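Local coordinates for protein xylosidase (Xanthomonas axonopodis pv. citri, PDB 6XN2) that probably hydrolyses xylan-derived xylo-oligosaccharides as a glycoside hydrolase of family 43, and binds beta-D-xylopyranose in its active-site pocket, at residues G140-G145 with Y167-A172; V110-R115 with F133-A138; Q316-F321 with A340-A345. All blocks are in the same frame, centred on the assembly; numbering follows the deposited sequence.

Interaction 1: residues G140-G145 with Y167-A172; sequences GMFQIG and YSIDPA. With XYP (beta-D-xylopyranose), chain E.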
loop_
_atom_site.group_PDB
_atom_site.type_symbol
_atom_site.label_atom_id
_atom_site.label_comp_id
_atom_site.label_asym_id
_atom_site.label_seq_id
_atom_site.Cartn_x
_atom_site.Cartn_y
_atom_site.Cartn_z
ATOM N N GLY A 140 -14.455 -2.037 16.506
ATOM C CA GLY A 140 -13.731 -3.046 15.754
ATOM C C GLY A 140 -13.710 -2.882 14.243
ATOM O O GLY A 140 -13.034 -3.642 13.554
ATOM N N MET A 141 -14.406 -1.907 13.714
ATOM C CA MET A 141 -14.438 -1.696 12.299
ATOM C C MET A 141 -13.373 -0.737 11.794
ATOM O O MET A 141 -13.212 0.320 12.319
ATOM C CB MET A 141 -15.787 -1.129 11.879
ATOM C CG MET A 141 -17.010 -1.968 12.189
ATOM S SD MET A 141 -17.015 -3.559 11.397
ATOM C CE MET A 141 -16.252 -4.555 12.598
ATOM N N PHE A 142 -12.661 -1.154 10.761
ATOM C CA PHE A 142 -11.690 -0.292 10.079
ATOM C C PHE A 142 -12.387 0.771 9.245
ATOM O O PHE A 142 -13.400 0.506 8.593
ATOM C CB PHE A 142 -10.768 -1.106 9.164
ATOM C CG PHE A 142 -9.555 -1.680 9.853
ATOM C CD1 PHE A 142 -8.609 -0.848 10.437
ATOM C CD2 PHE A 142 -9.338 -3.048 9.875
ATOM C CE1 PHE A 142 -7.489 -1.369 11.054
ATOM C CE2 PHE A 142 -8.218 -3.572 10.480
ATOM C CZ PHE A 142 -7.294 -2.732 11.072
ATOM N N GLN A 143 -11.781 1.927 9.157
ATOM C CA GLN A 143 -12.197 3.017 8.304
ATOM C C GLN A 143 -10.936 3.814 7.957
ATOM O O GLN A 143 -9.905 3.624 8.492
ATOM C CB GLN A 143 -13.265 3.906 8.918
ATOM C CG GLN A 143 -14.687 3.497 8.639
ATOM C CD GLN A 143 -15.684 4.590 8.930
ATOM O OE1 GLN A 143 -16.160 4.699 9.999
ATOM N NE2 GLN A 143 -15.983 5.376 7.967
ATOM N N ILE A 144 -11.061 4.706 7.023
ATOM C CA ILE A 144 -9.928 5.478 6.577
ATOM C C ILE A 144 -10.133 6.927 6.973
ATOM O O ILE A 144 -11.155 7.523 6.645
ATOM C CB ILE A 144 -9.739 5.346 5.062
ATOM C CG1 ILE A 144 -9.335 3.909 4.741
ATOM C CG2 ILE A 144 -8.685 6.333 4.567
ATOM C CD1 ILE A 144 -9.351 3.604 3.293
ATOM N N GLY A 145 -9.179 7.465 7.727
ATOM C CA GLY A 145 -9.217 8.861 8.117
ATOM C C GLY A 145 -8.165 9.655 7.371
ATOM O O GLY A 145 -7.334 9.090 6.660
ATOM N N TYR A 167 -14.161 2.507 4.284
ATOM C CA TYR A 167 -14.173 1.293 5.050
ATOM C C TYR A 167 -12.945 0.461 4.684
ATOM O O TYR A 167 -12.151 0.948 3.879
ATOM C CB TYR A 167 -15.442 0.527 4.775
ATOM C CG TYR A 167 -15.754 0.329 3.339
ATOM C CD1 TYR A 167 -16.451 1.251 2.643
ATOM C CD2 TYR A 167 -15.405 -0.802 2.704
ATOM C CE1 TYR A 167 -16.753 1.081 1.344
ATOM C CE2 TYR A 167 -15.717 -0.991 1.406
ATOM C CZ TYR A 167 -16.395 -0.027 0.727
ATOM O OH TYR A 167 -16.710 -0.171 -0.561
ATOM N N SER A 168 -12.654 -0.648 5.425
ATOM C CA SER A 168 -11.512 -1.505 5.151
ATOM C C SER A 168 -10.212 -0.690 5.317
ATOM O O SER A 168 -10.178 0.301 6.063
ATOM C CB SER A 168 -11.621 -2.119 3.744
ATOM O OG SER A 168 -10.729 -3.211 3.579
ATOM N N ILE A 169 -9.146 -1.113 4.669
ATOM C CA ILE A 169 -7.838 -0.524 4.887
ATOM C C ILE A 169 -7.015 -0.150 3.675
ATOM O O ILE A 169 -7.529 -0.047 2.609
ATOM C CB ILE A 169 -6.981 -1.562 5.642
ATOM C CG1 ILE A 169 -6.964 -2.877 4.901
ATOM C CG2 ILE A 169 -7.531 -1.893 6.983
ATOM C CD1 ILE A 169 -6.015 -3.893 5.475
ATOM N N ASP A 170 -5.739 0.166 3.919
ATOM C CA ASP A 170 -4.737 0.323 2.864
ATOM C C ASP A 170 -5.041 1.385 1.804
ATOM O O ASP A 170 -5.077 1.079 0.605
ATOM C CB ASP A 170 -4.514 -1.031 2.187
ATOM C CG ASP A 170 -3.831 -2.020 3.102
ATOM O OD1 ASP A 170 -3.572 -1.647 4.275
ATOM O OD2 ASP A 170 -3.542 -3.157 2.660
ATOM N N PRO A 171 -5.201 2.621 2.210
ATOM C CA PRO A 171 -5.466 3.620 1.188
ATOM C C PRO A 171 -4.285 3.933 0.315
ATOM O O PRO A 171 -3.179 3.846 0.740
ATOM C CB PRO A 171 -5.750 4.861 2.003
ATOM C CG PRO A 171 -4.978 4.672 3.230
ATOM C CD PRO A 171 -5.055 3.219 3.524
ATOM N N ALA A 172 -4.565 4.232 -0.931
ATOM C CA ALA A 172 -3.544 4.745 -1.842
ATOM C C ALA A 172 -4.151 5.891 -2.632
ATOM O O ALA A 172 -5.201 5.727 -3.256
ATOM C CB ALA A 172 -3.038 3.652 -2.778
HETATM O O1 XYP E . -2.515 -6.921 6.667
HETATM C C1 XYP E . -1.472 -5.975 6.701
HETATM C C2 XYP E . -2.024 -4.641 6.243
HETATM C C3 XYP E . -1.142 -3.493 6.617
HETATM C C4 XYP E . -0.739 -3.590 8.073
HETATM C C5 XYP E . -0.101 -4.925 8.322
HETATM O O2 XYP E . -2.205 -4.577 4.836
HETATM O O3 XYP E . -1.974 -2.395 6.390
HETATM O O4 XYP E . 0.203 -2.610 8.373
HETATM O O5 XYP E . -0.996 -5.958 8.022
HETATM O O HOH W 1 -14.211 -1.940 7.871
#
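F142 and Q143, at the start of strand 142-149, run beside Y167 and S168, a length without regular structure, and the closest CA atoms, those of Q143 and Y167, are 4.2 Å apart. The one direct backbone bond is weak: S168 N reaches F142 O over 3.5 Å with an angle of 125° at the hydrogen. Water 1 reinforces it, donating to F142 O at 2.7 Å and accepting from S168 N, so this water bridges the two backbones beside the weak direct bond. Side chains supply the rest. The F142 ring receives I169 CG2 over one face, a CH-pi contact with the methyl 3.6 Å from the ring centroid and 16° off the normal. I169 CG1 stands between its backbone N and carbonyl carbon (chi1 54°), which leaves CG2 for the ring and lets CD1 extend to within 3.9 Å of O2 of the bound xylose. Further along, I144 CD1 packs on P171 CB at 4.0 Å. D170 looks away from the strand and takes the sugar hydroxyls in two bonds, O3 to OD1 at 2.8 Å and O2 to OD2. D50, E257 and A119 also bond this sugar. Buried P171 packs between strand 128-136, at Y132 and P134, and L183 of strand 181-185, which belongs to a different sheet; I144 of strand 142-149 meets F185 of the latter strand.

Interaction 2: residues V110-R115 with F133-A138; sequences VPWAQR and FPAKRA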
loop_
_atom_site.group_PDB
_atom_site.type_symbol
_atom_site.label_atom_id
_atom_site.label_comp_id
_atom_site.label_asym_id
_atom_site.label_seq_id
_atom_site.Cartn_x
_atom_site.Cartn_y
_atom_site.Cartn_z
ATOM N N VAL A 110 -6.376 11.034 17.159
ATOM C CA VAL A 110 -7.419 10.626 16.180
ATOM C C VAL A 110 -8.642 10.231 17.007
ATOM O O VAL A 110 -8.718 9.109 17.431
ATOM C CB VAL A 110 -6.945 9.480 15.278
ATOM C CG1 VAL A 110 -7.993 9.144 14.245
ATOM C CG2 VAL A 110 -5.636 9.824 14.610
ATOM N N PRO A 111 -9.600 11.145 17.220
ATOM C CA PRO A 111 -10.731 10.903 18.094
ATOM C C PRO A 111 -11.615 9.714 17.724
ATOM O O PRO A 111 -12.100 9.084 18.593
ATOM C CB PRO A 111 -11.551 12.182 17.975
ATOM C CG PRO A 111 -10.576 13.200 17.515
ATOM C CD PRO A 111 -9.647 12.451 16.598
ATOM N N TRP A 112 -11.772 9.458 16.438
ATOM C CA TRP A 112 -12.661 8.384 16.007
ATOM C C TRP A 112 -12.004 7.005 16.081
ATOM O O TRP A 112 -12.688 5.988 16.033
ATOM C CB TRP A 112 -13.164 8.643 14.577
ATOM C CG TRP A 112 -12.093 8.615 13.519
ATOM C CD1 TRP A 112 -11.398 9.684 13.024
ATOM C CD2 TRP A 112 -11.602 7.462 12.821
ATOM N NE1 TRP A 112 -10.504 9.267 12.065
ATOM C CE2 TRP A 112 -10.607 7.908 11.926
ATOM C CE3 TRP A 112 -11.903 6.095 12.871
ATOM C CZ2 TRP A 112 -9.914 7.035 11.087
ATOM C CZ3 TRP A 112 -11.210 5.228 12.039
ATOM C CH2 TRP A 112 -10.230 5.700 11.161
ATOM N N ALA A 113 -10.680 6.971 16.201
ATOM C CA ALA A 113 -9.953 5.703 16.149
ATOM C C ALA A 113 -9.497 5.234 17.518
ATOM O O ALA A 113 -9.094 6.040 18.356
ATOM C CB ALA A 113 -8.750 5.828 15.226
ATOM N N GLN A 114 -9.541 3.922 17.738
ATOM C CA GLN A 114 -9.044 3.356 18.990
ATOM C C GLN A 114 -7.637 2.782 18.835
ATOM O O GLN A 114 -6.772 2.985 19.691
ATOM C CB GLN A 114 -9.988 2.264 19.509
ATOM C CG GLN A 114 -9.618 1.765 20.904
ATOM C CD GLN A 114 -10.060 0.330 21.166
ATOM O OE1 GLN A 114 -11.172 -0.073 20.813
ATOM N NE2 GLN A 114 -9.182 -0.449 21.789
ATOM N N ARG A 115 -7.405 2.063 17.744
ATOM C CA ARG A 115 -6.163 1.317 17.607
ATOM C C ARG A 115 -5.833 0.958 16.161
ATOM O O ARG A 115 -6.602 1.246 15.242
ATOM C CB ARG A 115 -6.241 0.036 18.444
ATOM C CG ARG A 115 -7.341 -0.904 17.984
ATOM C CD ARG A 115 -7.626 -2.002 18.993
ATOM N NE ARG A 115 -8.443 -3.053 18.396
ATOM C CZ ARG A 115 -7.975 -4.245 18.032
ATOM N NH1 ARG A 115 -6.695 -4.543 18.223
ATOM N NH2 ARG A 115 -8.789 -5.145 17.488
ATOM N N PHE A 133 -4.905 7.416 6.301
ATOM C CA PHE A 133 -4.554 6.256 7.117
ATOM C C PHE A 133 -5.765 5.419 7.508
ATOM O O PHE A 133 -6.842 5.958 7.775
ATOM C CB PHE A 133 -3.812 6.709 8.383
ATOM C CG PHE A 133 -4.651 7.551 9.306
ATOM C CD1 PHE A 133 -4.813 8.905 9.070
ATOM C CD2 PHE A 133 -5.272 6.988 10.410
ATOM C CE1 PHE A 133 -5.587 9.685 9.910
ATOM C CE2 PHE A 133 -6.058 7.769 11.253
ATOM C CZ PHE A 133 -6.204 9.112 11.007
ATOM N N PRO A 134 -5.591 4.090 7.544
ATOM C CA PRO A 134 -6.629 3.205 8.062
ATOM C C PRO A 134 -6.449 2.989 9.565
ATOM O O PRO A 134 -5.328 2.788 10.053
ATOM C CB PRO A 134 -6.395 1.913 7.282
ATOM C CG PRO A 134 -4.890 1.882 7.098
ATOM C CD PRO A 134 -4.421 3.334 7.058
ATOM N N ALA A 135 -7.547 3.053 10.302
ATOM C CA ALA A 135 -7.502 2.731 11.719
ATOM C C ALA A 135 -8.812 2.084 12.116
ATOM O O ALA A 135 -9.795 2.148 11.378
ATOM C CB ALA A 135 -7.226 3.978 12.556
ATOM N N LYS A 136 -8.817 1.464 13.285
ATOM C CA LYS A 136 -9.965 0.710 13.749
ATOM C C LYS A 136 -10.736 1.499 14.805
ATOM O O LYS A 136 -10.145 2.004 15.764
ATOM C CB LYS A 136 -9.497 -0.636 14.306
ATOM C CG LYS A 136 -10.605 -1.622 14.567
ATOM C CD LYS A 136 -10.049 -3.005 14.881
ATOM C CE LYS A 136 -9.821 -3.811 13.614
ATOM N NZ LYS A 136 -9.013 -5.030 13.912
ATOM N N ARG A 137 -12.043 1.563 14.648
ATOM C CA ARG A 137 -12.893 2.214 15.613
ATOM C C ARG A 137 -13.021 1.358 16.848
ATOM O O ARG A 137 -12.724 0.189 16.831
ATOM C CB ARG A 137 -14.291 2.425 15.062
ATOM C CG ARG A 137 -14.375 3.227 13.806
ATOM C CD ARG A 137 -15.775 3.595 13.383
ATOM N NE ARG A 137 -16.716 2.506 13.491
ATOM C CZ ARG A 137 -17.524 2.105 12.523
ATOM N NH1 ARG A 137 -17.474 2.674 11.357
ATOM N NH2 ARG A 137 -18.358 1.111 12.717
ATOM N N ALA A 138 -13.517 1.945 17.921
ATOM C CA ALA A 138 -13.682 1.180 19.151
ATOM C C ALA A 138 -14.533 -0.069 18.927
ATOM O O ALA A 138 -14.323 -1.084 19.590
ATOM C CB ALA A 138 -14.294 2.043 20.228
HETATM O O HOH W 2 -11.094 -1.953 18.473
HETATM O O HOH W 3 -8.072 -7.277 16.017
#
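W112 lies across the end of strand 128-136 and is the side chain to follow. Its CB carries CG between the backbone N and the carbonyl carbon (chi1 65°), a torsion that lays the indole over the turn it belongs to, with V110 CG1 and A113 CB over one face. Outward from there, CE3 meets R137 CG at 3.9 Å, in the plane of the ring at its edge. CZ3 comes next, 3.5 Å from A135 O, and CH2 touches A135 CB at 3.7 Å. CZ2, at the far side of the six-membered ring, packs on F133 CE2, whose ring also takes V110 CG1 at its edge. Beyond the tryptophan, the backbones grip one another: Q114 N donates to K136 O at 2.8 Å, R115 N adds a weak bond to the same oxygen, and K136 N returns a nearly straight one (166°) to R115 O at 3.0 Å. The long side chains of R115 and K136 run side by side, their like-charged ends 3.6 Å apart at NH2 and NZ; water 3 accepts from R115 NH2 and, weakly, from K136 NZ, which also donates to Q116. Q114 and R115 both facing K136 form a classic beta bulge, placed just after the type I turn from V110 to A113.

Interaction 3: residues Q316-F321 with A340-A345; sequences QQWYLF and APLAHA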
loop_
_atom_site.group_PDB
_atom_site.type_symbol
_atom_site.label_atom_id
_atom_site.label_comp_id
_atom_site.label_asym_id
_atom_site.label_seq_id
_atom_site.Cartn_x
_atom_site.Cartn_y
_atom_site.Cartn_z
ATOM N N GLN A 316 15.926 10.017 -12.300
ATOM C CA GLN A 316 16.201 9.097 -13.399
ATOM C C GLN A 316 15.784 7.652 -13.187
ATOM O O GLN A 316 16.112 6.798 -13.981
ATOM C CB GLN A 316 17.694 9.116 -13.701
ATOM C CG GLN A 316 18.162 10.473 -14.197
ATOM C CD GLN A 316 19.651 10.599 -14.384
ATOM O OE1 GLN A 316 20.363 10.987 -13.501
ATOM N NE2 GLN A 316 20.105 10.299 -15.558
ATOM N N GLN A 317 14.990 7.384 -12.180
ATOM C CA GLN A 317 14.735 5.986 -11.829
ATOM C C GLN A 317 13.366 5.736 -11.200
ATOM O O GLN A 317 12.959 6.458 -10.289
ATOM C CB GLN A 317 15.824 5.501 -10.869
ATOM C CG GLN A 317 15.716 4.043 -10.487
ATOM C CD GLN A 317 15.926 3.131 -11.669
ATOM O OE1 GLN A 317 16.953 3.205 -12.345
ATOM N NE2 GLN A 317 14.948 2.272 -11.937
ATOM N N TRP A 318 12.657 4.718 -11.689
ATOM C CA TRP A 318 11.501 4.183 -10.965
ATOM C C TRP A 318 11.995 3.262 -9.867
ATOM O O TRP A 318 12.940 2.498 -10.066
ATOM C CB TRP A 318 10.553 3.401 -11.876
ATOM C CG TRP A 318 9.684 4.212 -12.760
ATOM C CD1 TRP A 318 9.917 4.527 -14.064
ATOM C CD2 TRP A 318 8.410 4.782 -12.431
ATOM N NE1 TRP A 318 8.880 5.269 -14.563
ATOM C CE2 TRP A 318 7.940 5.440 -13.582
ATOM C CE3 TRP A 318 7.624 4.802 -11.273
ATOM C CZ2 TRP A 318 6.721 6.119 -13.612
ATOM C CZ3 TRP A 318 6.414 5.481 -11.304
ATOM C CH2 TRP A 318 5.974 6.123 -12.465
ATOM N N TYR A 319 11.318 3.262 -8.751
ATOM C CA TYR A 319 11.681 2.366 -7.702
ATOM C C TYR A 319 10.506 1.612 -7.161
ATOM O O TYR A 319 9.427 2.092 -7.181
ATOM C CB TYR A 319 12.256 3.125 -6.525
ATOM C CG TYR A 319 13.517 3.844 -6.767
ATOM C CD1 TYR A 319 14.721 3.231 -6.611
ATOM C CD2 TYR A 319 13.503 5.147 -7.124
ATOM C CE1 TYR A 319 15.885 3.901 -6.818
ATOM C CE2 TYR A 319 14.660 5.835 -7.347
ATOM C CZ TYR A 319 15.850 5.205 -7.198
ATOM O OH TYR A 319 16.972 5.899 -7.411
ATOM N N LEU A 320 10.771 0.388 -6.746
ATOM C CA LEU A 320 9.838 -0.395 -5.958
ATOM C C LEU A 320 10.217 -0.233 -4.491
ATOM O O LEU A 320 11.359 -0.496 -4.103
ATOM C CB LEU A 320 9.874 -1.878 -6.355
ATOM C CG LEU A 320 9.016 -2.777 -5.454
ATOM C CD1 LEU A 320 7.556 -2.488 -5.710
ATOM C CD2 LEU A 320 9.310 -4.269 -5.611
ATOM N N PHE A 321 9.274 0.233 -3.683
ATOM C CA PHE A 321 9.461 0.250 -2.239
ATOM C C PHE A 321 8.663 -0.895 -1.656
ATOM O O PHE A 321 7.509 -1.092 -2.018
ATOM C CB PHE A 321 9.015 1.581 -1.640
ATOM C CG PHE A 321 9.896 2.729 -2.013
ATOM C CD1 PHE A 321 9.804 3.308 -3.267
ATOM C CD2 PHE A 321 10.823 3.228 -1.112
ATOM C CE1 PHE A 321 10.621 4.375 -3.618
ATOM C CE2 PHE A 321 11.641 4.294 -1.457
ATOM C CZ PHE A 321 11.535 4.861 -2.713
ATOM N N ALA A 340 14.206 -0.860 -4.264
ATOM C CA ALA A 340 14.921 -1.460 -5.366
ATOM C C ALA A 340 14.565 -0.815 -6.698
ATOM O O ALA A 340 13.477 -0.417 -6.904
ATOM C CB ALA A 340 14.647 -2.934 -5.425
ATOM N N PRO A 341 15.557 -0.733 -7.617
ATOM C CA PRO A 341 15.254 -0.128 -8.911
ATOM C C PRO A 341 14.276 -0.950 -9.735
ATOM O O PRO A 341 14.435 -2.123 -9.839
ATOM C CB PRO A 341 16.594 -0.091 -9.588
ATOM C CG PRO A 341 17.411 -1.096 -8.876
ATOM C CD PRO A 341 16.956 -1.125 -7.490
ATOM N N LEU A 342 13.291 -0.308 -10.317
ATOM C CA LEU A 342 12.293 -0.970 -11.104
ATOM C C LEU A 342 12.320 -0.486 -12.522
ATOM O O LEU A 342 12.536 0.653 -12.785
ATOM C CB LEU A 342 10.910 -0.751 -10.507
ATOM C CG LEU A 342 9.650 -1.230 -11.191
ATOM C CD1 LEU A 342 8.588 -1.535 -10.201
ATOM C CD2 LEU A 342 9.136 -0.198 -12.147
ATOM N N ALA A 343 12.090 -1.408 -13.429
ATOM C CA ALA A 343 12.104 -1.130 -14.822
ATOM C C ALA A 343 10.883 -1.493 -15.616
ATOM O O ALA A 343 10.396 -2.583 -15.503
ATOM C CB ALA A 343 13.262 -1.872 -15.428
ATOM N N HIS A 344 10.447 -0.587 -16.463
ATOM C CA HIS A 344 9.381 -0.863 -17.380
ATOM C C HIS A 344 10.071 -1.195 -18.661
ATOM O O HIS A 344 10.958 -0.503 -19.076
ATOM C CB HIS A 344 8.541 0.356 -17.662
ATOM C CG HIS A 344 7.749 0.821 -16.505
ATOM N ND1 HIS A 344 8.231 1.723 -15.595
ATOM C CD2 HIS A 344 6.513 0.498 -16.096
ATOM C CE1 HIS A 344 7.312 1.957 -14.692
ATOM N NE2 HIS A 344 6.270 1.212 -14.966
ATOM N N ALA A 345 9.630 -2.227 -19.329
ATOM C CA ALA A 345 10.227 -2.564 -20.581
ATOM C C ALA A 345 9.558 -1.785 -21.692
ATOM O O ALA A 345 8.567 -1.150 -21.494
ATOM C CB ALA A 345 10.098 -4.033 -20.838
HETATM O O HOH W 4 13.032 3.276 -14.090
#
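With CG anti to the carbonyl carbon (chi1 -76° in W318, and likewise in H344), both side chains lean back beside their own backbone N, and the imidazole edge comes to the indole face. The result is an edge-to-face pair, the centroids of the histidine ring and of the five-membered ring of W318 4.5 Å apart and the planes at 73°; H344 NE2 is bonded in turn to H262. A bend at chi2 (65°) folds the amide of Q317 back, where NE2 donates to W318 O at 2.8 Å, on a lone pair in the carbonyl plane. That oxygen has a second donor, L342 N, also at 2.8 Å but standing above the carbonyl plane. The carbonyl oxygen is thus gripped from two directions, by a side-chain and a backbone donor. Between L320 and A340 the antiparallel strands exchange a pair of backbone bonds, L320 N to A340 O at 2.8 Å and A340 N to L320 O at 2.9 Å. On one side of the sheet, L342 spreads its two methyls, CD2 to W318 CB and CD1 to L320 CB. Strands 317-324 and 336-342 form a beta hairpin, with 310-314 completing a three-stranded antiparallel sheet; I311 and L313 of that strand touch W318, and beyond the hairpin H344 stacks on H264 of strand 257-264.

Along the chain the contacts come in series, interaction 2 first, then interaction 1, then interaction 3. The first two are neighbours, with centres about 9 Å apart, and share the antiparallel sheet in which strands 128-136 and 142-149 lie side by side; G145 N probably bonds F133 O, and Q143 OE1 probably accepts from R137 NH1. Interaction 3 belongs to a different sheet on the opposite side of the chain's centre, its centre about 28 Å from that of interaction 1 and 34 Å from that of interaction 2. Such separate sheets suit the five-bladed beta-propeller of family 43, and only interaction 1 contributes residues to the xylose pocket.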